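Long-range contacts in N-acetylmuramoyl-l-alanine amidase (Bartonella henselae, PDB 3NE8), which probably cleaves the amide bond between N-acetylmuramic acid and L-alanine in peptidoglycan as a zinc-dependent cell-wall amidase: residues S80-T85 / S186-I191; R6-P11 / A52-S57. All coordinates share one frame; numbering follows the deposited sequence. Where two conformers were deposited one is given.

Contact 1: S80-T85 / S186-I191. With ZN (zinc ion), chain B.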
ATOM      1  N   SER A  80      -2.681 -16.661   8.155  1.00  7.97           N
ATOM      2  CA  SER A  80      -2.807 -17.649   9.214  1.00  7.93           C
ATOM      3  C   SER A  80      -3.894 -17.189  10.170  1.00  8.49           C
ATOM      4  O   SER A  80      -3.884 -16.042  10.641  1.00 10.19           O
ATOM      5  CB  SER A  80      -1.480 -17.818   9.949  1.00  8.37           C
ATOM      6  OG  SER A  80      -1.527 -18.920  10.852  1.00  9.22           O
ATOM      7  N   ILE A  81      -4.831 -18.089  10.453  1.00  8.47           N
ATOM      8  CA  ILE A  81      -6.061 -17.768  11.172  1.00  8.96           C
ATOM      9  C   ILE A  81      -6.030 -18.389  12.566  1.00  7.98           C
ATOM     10  O   ILE A  81      -5.815 -19.600  12.699  1.00  8.43           O
ATOM     11  CB  ILE A  81      -7.264 -18.328  10.386  1.00  8.74           C
ATOM     12  CG1 ILE A  81      -7.363 -17.650   9.012  1.00  9.92           C
ATOM     13  CG2 ILE A  81      -8.568 -18.195  11.176  1.00  9.48           C
ATOM     14  CD1 ILE A  81      -8.104 -18.444   7.972  1.00 12.80           C
ATOM     15  N   HIS A  82      -6.240 -17.555  13.587  1.00  8.19           N
ATOM     16  CA  HIS A  82      -6.101 -17.937  14.989  1.00  8.57           C
ATOM     17  C   HIS A  82      -7.217 -17.401  15.865  1.00  8.87           C
ATOM     18  O   HIS A  82      -7.933 -16.475  15.477  1.00 10.10           O
ATOM     19  CB  HIS A  82      -4.738 -17.476  15.518  1.00  8.99           C
ATOM     20  CG  HIS A  82      -3.621 -18.285  14.961  1.00  8.29           C
ATOM     21  ND1 HIS A  82      -3.073 -19.347  15.645  1.00  9.32           N
ATOM     22  CD2 HIS A  82      -3.036 -18.275  13.739  1.00  9.81           C
ATOM     23  CE1 HIS A  82      -2.167 -19.933  14.880  1.00 10.47           C
ATOM     24  NE2 HIS A  82      -2.123 -19.301  13.722  1.00 10.35           N
ATOM     25  N   ALA A  83      -7.362 -18.014  17.037  1.00  9.18           N
ATOM     26  CA  ALA A  83      -8.270 -17.542  18.074  1.00 10.33           C
ATOM     27  C   ALA A  83      -7.681 -17.942  19.426  1.00 11.02           C
ATOM     28  O   ALA A  83      -8.158 -18.862  20.095  1.00 12.28           O
ATOM     29  CB  ALA A  83      -9.660 -18.123  17.882  1.00 12.39           C
ATOM     30  N   ASP A  84      -6.620 -17.247  19.814  1.00 11.01           N
ATOM     31  CA  ASP A  84      -5.777 -17.681  20.912  1.00 11.92           C
ATOM     32  C   ASP A  84      -6.215 -17.206  22.281  1.00 12.66           C
ATOM     33  O   ASP A  84      -7.113 -16.379  22.425  1.00 12.49           O
ATOM     34  CB  ASP A  84      -4.348 -17.206  20.656  1.00 13.30           C
ATOM     35  CG  ASP A  84      -3.686 -17.986  19.551  1.00 15.31           C
ATOM     36  OD1 ASP A  84      -3.475 -19.200  19.753  1.00 16.37           O
ATOM     37  OD2 ASP A  84      -3.407 -17.415  18.478  1.00 14.80           O
ATOM     38  N   THR A  85      -5.572 -17.764  23.294  1.00 14.13           N
ATOM     39  CA  THR A  85      -5.663 -17.228  24.639  0.53 16.79           C
ATOM     40  C   THR A  85      -4.497 -16.267  24.829  1.00 21.78           C
ATOM     41  O   THR A  85      -3.366 -16.589  24.460  1.00 24.63           O
ATOM     42  CB  THR A  85      -5.576 -18.343  25.693  0.53 21.68           C
ATOM     43  OG1 THR A  85      -6.831 -19.026  25.768  0.53 22.86           O
ATOM     44  CG2 THR A  85      -5.243 -17.764  27.060  0.53 23.09           C
ATOM     45  N   SER A 186       2.486 -12.129   4.195  1.00  8.66           N
ATOM     46  CA  SER A 186       1.905 -12.992   5.218  1.00  8.80           C
ATOM     47  C   SER A 186       1.402 -12.185   6.396  1.00  8.56           C
ATOM     48  O   SER A 186       2.112 -11.288   6.891  1.00  9.12           O
ATOM     49  CB  SER A 186       2.961 -13.989   5.731  1.00  8.96           C
ATOM     50  OG  SER A 186       3.434 -14.844   4.700  1.00  9.59           O
ATOM     51  N   VAL A 187       0.200 -12.517   6.868  1.00  7.97           N
ATOM     52  CA  VAL A 187      -0.310 -11.950   8.103  1.00  8.40           C
ATOM     53  C   VAL A 187      -0.922 -13.049   8.955  1.00  8.15           C
ATOM     54  O   VAL A 187      -1.336 -14.102   8.438  1.00  8.71           O
ATOM     55  CB  VAL A 187      -1.375 -10.841   7.860  1.00  8.52           C
ATOM     56  CG1 VAL A 187      -0.804  -9.706   7.013  1.00 10.16           C
ATOM     57  CG2 VAL A 187      -2.648 -11.410   7.229  1.00 10.41           C
ATOM     58  N   LEU A 188      -1.012 -12.790  10.252  1.00  8.68           N
ATOM     59  CA  LEU A 188      -1.706 -13.660  11.184  1.00  8.55           C
ATOM     60  C   LEU A 188      -2.893 -12.883  11.730  1.00  9.28           C
ATOM     61  O   LEU A 188      -2.732 -11.790  12.285  1.00  9.83           O
ATOM     62  CB  LEU A 188      -0.763 -14.110  12.305  1.00  9.85           C
ATOM     63  CG  LEU A 188      -1.319 -15.116  13.317  1.00  9.18           C
ATOM     64  CD1 LEU A 188      -0.194 -15.976  13.872  1.00 12.43           C
ATOM     65  CD2 LEU A 188      -2.096 -14.446  14.434  1.00 11.37           C
ATOM     66  N   ILE A 189      -4.093 -13.416  11.545  1.00  9.35           N
ATOM     67  CA  ILE A 189      -5.295 -12.738  12.010  1.00  8.96           C
ATOM     68  C   ILE A 189      -5.873 -13.473  13.196  1.00  8.91           C
ATOM     69  O   ILE A 189      -6.153 -14.672  13.114  1.00  9.86           O
ATOM     70  CB  ILE A 189      -6.361 -12.639  10.914  1.00  9.16           C
ATOM     71  CG1 ILE A 189      -5.806 -11.853   9.725  1.00 10.74           C
ATOM     72  CG2 ILE A 189      -7.630 -11.979  11.456  1.00 11.58           C
ATOM     73  CD1 ILE A 189      -6.788 -11.678   8.581  1.00 12.39           C
ATOM     74  N   GLU A 190      -5.999 -12.773  14.319  1.00 10.22           N
ATOM     75  CA  GLU A 190      -6.766 -13.286  15.444  1.00 10.65           C
ATOM     76  C   GLU A 190      -8.197 -12.864  15.199  1.00 11.69           C
ATOM     77  O   GLU A 190      -8.507 -11.671  15.188  1.00 12.20           O
ATOM     78  CB  GLU A 190      -6.276 -12.705  16.772  1.00 12.65           C
ATOM     79  CG  GLU A 190      -4.869 -13.115  17.153  1.00 12.96           C
ATOM     80  CD  GLU A 190      -4.749 -14.543  17.650  1.00 12.93           C
ATOM     81  OE1 GLU A 190      -5.779 -15.213  17.885  1.00 11.99           O
ATOM     82  OE2 GLU A 190      -3.589 -14.996  17.814  1.00 13.95           O
ATOM     83  N   ILE A 191      -9.075 -13.824  14.949  1.00 10.98           N
ATOM     84  CA  ILE A 191     -10.434 -13.401  14.701  0.58 12.94           C
ATOM     85  C   ILE A 191     -11.078 -12.951  16.007  1.00 11.23           C
ATOM     86  O   ILE A 191     -11.972 -12.101  15.968  1.00 12.79           O
ATOM     87  CB  ILE A 191     -11.252 -14.438  13.966  0.58 12.08           C
ATOM     88  CG1 ILE A 191     -11.260 -15.727  14.770  0.58  9.65           C
ATOM     89  CG2 ILE A 191     -10.677 -14.650  12.573  0.58 16.75           C
ATOM     90  CD1 ILE A 191     -12.233 -16.762  14.259  0.58 15.37           C
TER
HETATM   91 ZN    ZN B   1      -3.312 -19.893  17.742  0.71  8.97          ZN
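His82 and Glu190 sit side by side on neighbouring parallel strands, 80-82 and 186-190, whose axes diverge by 17°. The ladder runs from Ser80 N to Val187 O, back from Ile189 N to Ser80 O, and on through His82 N to Ile189 O and Ile191 N to His82 O. From this backbone His82 leaves with CG anti to its own carbonyl carbon (chi1 -72°). Its CB lies against the Glu190 carboxylate, 3.4 Å from OE1. CD2 packs 3.6 Å from Leu188 CG, the leucine crossing the histidine at about a right angle. ND1 binds the zinc ion at 2.2 Å, and NE2 on the far side of the ring donates almost in the ring plane to Ser80 OG at 3.0 Å, which fixes the ring's rotation; that hydroxyl is also hydrogen-bonded to Asp10 OD2. This is the zinc centre of the amidase domain, set where the central strands end in loops and completed by His13, Glu28 and Glu115. Asp84, in the loop, grips the metal unevenly, with OD1 at 2.1 Å and OD2 at 2.6 Å. Glu190 is bent at chi2, and OE1 accepts Asp84 N at 2.9 Å on its syn side, while OE2 stands 2.5 Å from Asp84 OD2, the two carboxylate planes turned 65° apart. Glutamate has the reach to meet Asp84 from the next strand, consistent with a second-shell part in placing that ligand. On the other sheet face, branched Ile81 and Ile189 suit the apolar layer under helices 28-45 and 206-227.

Contact 2: R6-P11 / A52-S57; sequences RVVLDP and ALTRDS. With ACT (acetate ion), chain E.
Strand 6-11 runs parallel to 52-53 and on alongside the loop after it, the touching parts 17° apart in direction, joined by Ala52 N to Val7 O, Leu9 N to Ala52 O and Thr54 N to Leu9 O. On one face small Ala52 lies beside Val8, whose CG1 meets the methyl CG2 of Thr54 at 3.8 Å. On the other, Leu53 CD1 rests 4.0 Å from Leu9 CB, an apolar pair suited to the helix-covered side. Thr54 OG1 stands between its backbone N and carbonyl carbon (chi1 56°), from where it donates to the anti lone pair of Asp10 OD1 at 2.7 Å; Arg66 forms a salt bridge with the same oxygen. Arg55 slides past Pro11 in the opposite direction, laying its guanidinium with one face over Pro11 CB, 3.8 Å from NE. That NE also donates to Pro11 O at 3.0 Å, from above the carbonyl plane, while NH1 reaches Ser57 O in the guanidinium plane and NH2 bonds to Lys29 O and Gly12 O. Long, with several N-H donors, arginine can tie carbonyls of strand, loop and helix together at once. Strands 5-11 and 49-53, linked through helix 28-45, form a classic parallel beta-alpha-beta unit at one side of the sheet.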
ATOM      1  N   ARG A   6      -3.720 -15.589  -6.051  1.00 10.09           N
ATOM      2  CA  ARG A   6      -3.566 -16.868  -5.364  1.00 10.07           C
ATOM      3  C   ARG A   6      -3.405 -16.667  -3.864  1.00 11.67           C
ATOM      4  O   ARG A   6      -2.473 -15.999  -3.417  1.00 10.82           O
ATOM      5  CB  ARG A   6      -2.359 -17.611  -5.941  1.00 11.72           C
ATOM      6  CG  ARG A   6      -2.423 -17.783  -7.466  1.00 13.98           C
ATOM      7  CD  ARG A   6      -1.172 -18.442  -8.033  1.00 12.45           C
ATOM      8  NE  ARG A   6      -1.036 -19.822  -7.581  1.00 12.08           N
ATOM      9  CZ  ARG A   6      -1.742 -20.838  -8.060  1.00 12.36           C
ATOM     10  NH1 ARG A   6      -2.639 -20.633  -9.024  1.00 14.86           N
ATOM     11  NH2 ARG A   6      -1.550 -22.056  -7.582  1.00 14.83           N
ATOM     12  N   VAL A   7      -4.309 -17.253  -3.088  1.00  9.73           N
ATOM     13  CA  VAL A   7      -4.333 -17.056  -1.642  1.00  9.56           C
ATOM     14  C   VAL A   7      -4.269 -18.393  -0.922  1.00  8.68           C
ATOM     15  O   VAL A   7      -5.011 -19.317  -1.264  1.00  9.03           O
ATOM     16  CB  VAL A   7      -5.634 -16.350  -1.214  1.00 11.05           C
ATOM     17  CG1 VAL A   7      -5.664 -16.128   0.292  1.00 13.61           C
ATOM     18  CG2 VAL A   7      -5.768 -15.032  -1.934  1.00 15.08           C
ATOM     19  N   VAL A   8      -3.401 -18.491   0.085  1.00  7.71           N
ATOM     20  CA  VAL A   8      -3.355 -19.664   0.935  1.00  7.42           C
ATOM     21  C   VAL A   8      -3.801 -19.271   2.326  1.00  7.32           C
ATOM     22  O   VAL A   8      -3.303 -18.285   2.893  1.00  8.50           O
ATOM     23  CB  VAL A   8      -1.950 -20.296   0.942  1.00  8.75           C
ATOM     24  CG1 VAL A   8      -1.848 -21.387   2.018  1.00  9.99           C
ATOM     25  CG2 VAL A   8      -1.656 -20.880  -0.439  1.00 10.42           C
ATOM     26  N   LEU A   9      -4.775 -20.017   2.844  1.00  7.79           N
ATOM     27  CA  LEU A   9      -5.297 -19.835   4.187  1.00  7.31           C
ATOM     28  C   LEU A   9      -4.772 -20.942   5.080  1.00  8.16           C
ATOM     29  O   LEU A   9      -4.811 -22.118   4.711  1.00  8.62           O
ATOM     30  CB  LEU A   9      -6.822 -19.876   4.193  1.00  9.08           C
ATOM     31  CG  LEU A   9      -7.505 -18.923   3.218  1.00  7.88           C
ATOM     32  CD1 LEU A   9      -9.016 -19.060   3.284  1.00  9.80           C
ATOM     33  CD2 LEU A   9      -7.096 -17.479   3.464  1.00  9.85           C
ATOM     34  N   ASP A  10      -4.305 -20.562   6.263  1.00  7.80           N
ATOM     35  CA  ASP A  10      -3.742 -21.496   7.221  1.00  8.15           C
ATOM     36  C   ASP A  10      -4.592 -21.539   8.480  1.00  7.71           C
ATOM     37  O   ASP A  10      -4.501 -20.654   9.334  1.00  8.77           O
ATOM     38  CB  ASP A  10      -2.318 -21.061   7.587  1.00  8.91           C
ATOM     39  CG  ASP A  10      -1.721 -21.912   8.683  1.00  8.77           C
ATOM     40  OD1 ASP A  10      -1.797 -23.152   8.550  1.00  8.85           O
ATOM     41  OD2 ASP A  10      -1.203 -21.361   9.685  1.00  9.21           O
ATOM     42  N   PRO A  11      -5.434 -22.578   8.618  1.00  8.03           N
ATOM     43  CA  PRO A  11      -6.190 -22.714   9.871  1.00  8.46           C
ATOM     44  C   PRO A  11      -5.244 -23.124  11.001  1.00  8.47           C
ATOM     45  O   PRO A  11      -4.679 -24.223  10.981  1.00  8.64           O
ATOM     46  CB  PRO A  11      -7.201 -23.836   9.570  1.00 10.15           C
ATOM     47  CG  PRO A  11      -7.144 -24.060   8.082  1.00  9.86           C
ATOM     48  CD  PRO A  11      -5.765 -23.646   7.656  1.00  9.78           C
ATOM     49  N   ALA A  52      -6.315 -21.973  -1.607  1.00  9.20           N
ATOM     50  CA  ALA A  52      -5.974 -23.275  -1.054  1.00 10.37           C
ATOM     51  C   ALA A  52      -5.829 -23.132   0.451  1.00  8.94           C
ATOM     52  O   ALA A  52      -5.511 -22.051   0.953  1.00  9.40           O
ATOM     53  CB  ALA A  52      -4.689 -23.814  -1.663  1.00 12.93           C
ATOM     54  N   LEU A  53      -6.085 -24.216   1.170  1.00  9.53           N
ATOM     55  CA  LEU A  53      -5.875 -24.279   2.608  1.00  8.34           C
ATOM     56  C   LEU A  53      -4.646 -25.143   2.920  1.00  8.92           C
ATOM     57  O   LEU A  53      -4.395 -26.136   2.226  1.00 10.18           O
ATOM     58  CB  LEU A  53      -7.112 -24.866   3.299  1.00  9.23           C
ATOM     59  CG  LEU A  53      -8.201 -23.887   3.738  1.00 10.56           C
ATOM     60  CD1 LEU A  53      -8.739 -23.044   2.576  1.00 10.37           C
ATOM     61  CD2 LEU A  53      -9.340 -24.623   4.432  1.00 11.66           C
ATOM     62  N   THR A  54      -3.888 -24.784   3.954  1.00  8.55           N
ATOM     63  CA  THR A  54      -2.778 -25.635   4.380  1.00  8.34           C
ATOM     64  C   THR A  54      -3.278 -27.008   4.854  1.00  9.06           C
ATOM     65  O   THR A  54      -2.600 -28.011   4.662  1.00  9.31           O
ATOM     66  CB  THR A  54      -1.950 -24.978   5.488  1.00  8.24           C
ATOM     67  OG1 THR A  54      -2.820 -24.657   6.570  1.00  8.37           O
ATOM     68  CG2 THR A  54      -1.252 -23.711   4.971  1.00  8.39           C
ATOM     69  N   ARG A  55      -4.419 -27.016   5.537  1.00  8.85           N
ATOM     70  CA  ARG A  55      -5.128 -28.238   5.909  1.00  9.21           C
ATOM     71  C   ARG A  55      -6.605 -27.993   5.694  1.00  9.19           C
ATOM     72  O   ARG A  55      -7.109 -26.891   5.947  1.00  9.46           O
ATOM     73  CB  ARG A  55      -4.881 -28.619   7.372  1.00  9.93           C
ATOM     74  CG  ARG A  55      -5.477 -27.641   8.392  1.00 10.28           C
ATOM     75  CD  ARG A  55      -5.128 -28.041   9.815  1.00 11.07           C
ATOM     76  NE  ARG A  55      -5.616 -27.107  10.834  1.00  9.94           N
ATOM     77  CZ  ARG A  55      -6.753 -27.247  11.512  1.00  8.24           C
ATOM     78  NH1 ARG A  55      -7.560 -28.272  11.260  1.00  9.79           N
ATOM     79  NH2 ARG A  55      -7.081 -26.372  12.449  1.00  8.78           N
ATOM     80  N   ASP A  56      -7.292 -29.023   5.207  1.00  9.88           N
ATOM     81  CA  ASP A  56      -8.749 -29.002   5.099  1.00 11.48           C
ATOM     82  C   ASP A  56      -9.319 -30.219   5.815  1.00 10.26           C
ATOM     83  O   ASP A  56     -10.273 -30.861   5.358  1.00 12.02           O
ATOM     84  CB  ASP A  56      -9.203 -28.937   3.643  1.00 11.18           C
ATOM     85  CG  ASP A  56     -10.634 -28.452   3.497  1.00 10.38           C
ATOM     86  OD1 ASP A  56     -11.173 -28.589   2.387  1.00 12.08           O
ATOM     87  OD2 ASP A  56     -11.220 -27.958   4.486  1.00 11.41           O
ATOM     88  N   SER A  57      -8.712 -30.521   6.952  1.00 11.08           N
ATOM     89  CA  SER A  57      -9.093 -31.630   7.807  1.00 10.54           C
ATOM     90  C   SER A  57      -8.375 -31.431   9.127  1.00 10.10           C
ATOM     91  O   SER A  57      -7.565 -30.503   9.276  1.00 10.58           O
ATOM     92  CB  SER A  57      -8.672 -32.959   7.187  1.00 13.20           C
ATOM     93  OG  SER A  57      -7.263 -33.060   7.123  1.00 14.29           O
TER
HETATM   94  C   ACT E   3      -3.908 -23.896  -9.596  1.00 22.26           C
HETATM   95  O   ACT E   3      -3.798 -22.781 -10.155  1.00 23.63           O
HETATM   96  OXT ACT E   3      -3.310 -24.042  -8.511  1.00 23.71           O
HETATM   97  CH3 ACT E   3      -4.714 -25.011 -10.198  1.00 23.92           C

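Overall arrangement
Contacts 1 and 2 belong to one mixed sheet, and strands 77-82 and 5-11 are neighbours in it, so the two are stitched together directly: Ile81 N lies 2.8 Å from Asp10 O, and Ser80 OG 2.7 Å from Asp10 OD2. Contact 1 is wholly buried, its centre about 4 Å from that of the chain; contact 2, centred about 10 Å from it, includes outermost strand 49-53, where Ala52 and Leu53 are partly exposed. Contact 1 adds a metal-centred cluster of acids and histidine to its aliphatic face, whereas contact 2 pairs its aliphatic packing with a threonine-aspartate bond and an arginine gripping carbonyls. Through Ser80, Asp10 links the second network to the zinc ligand His82.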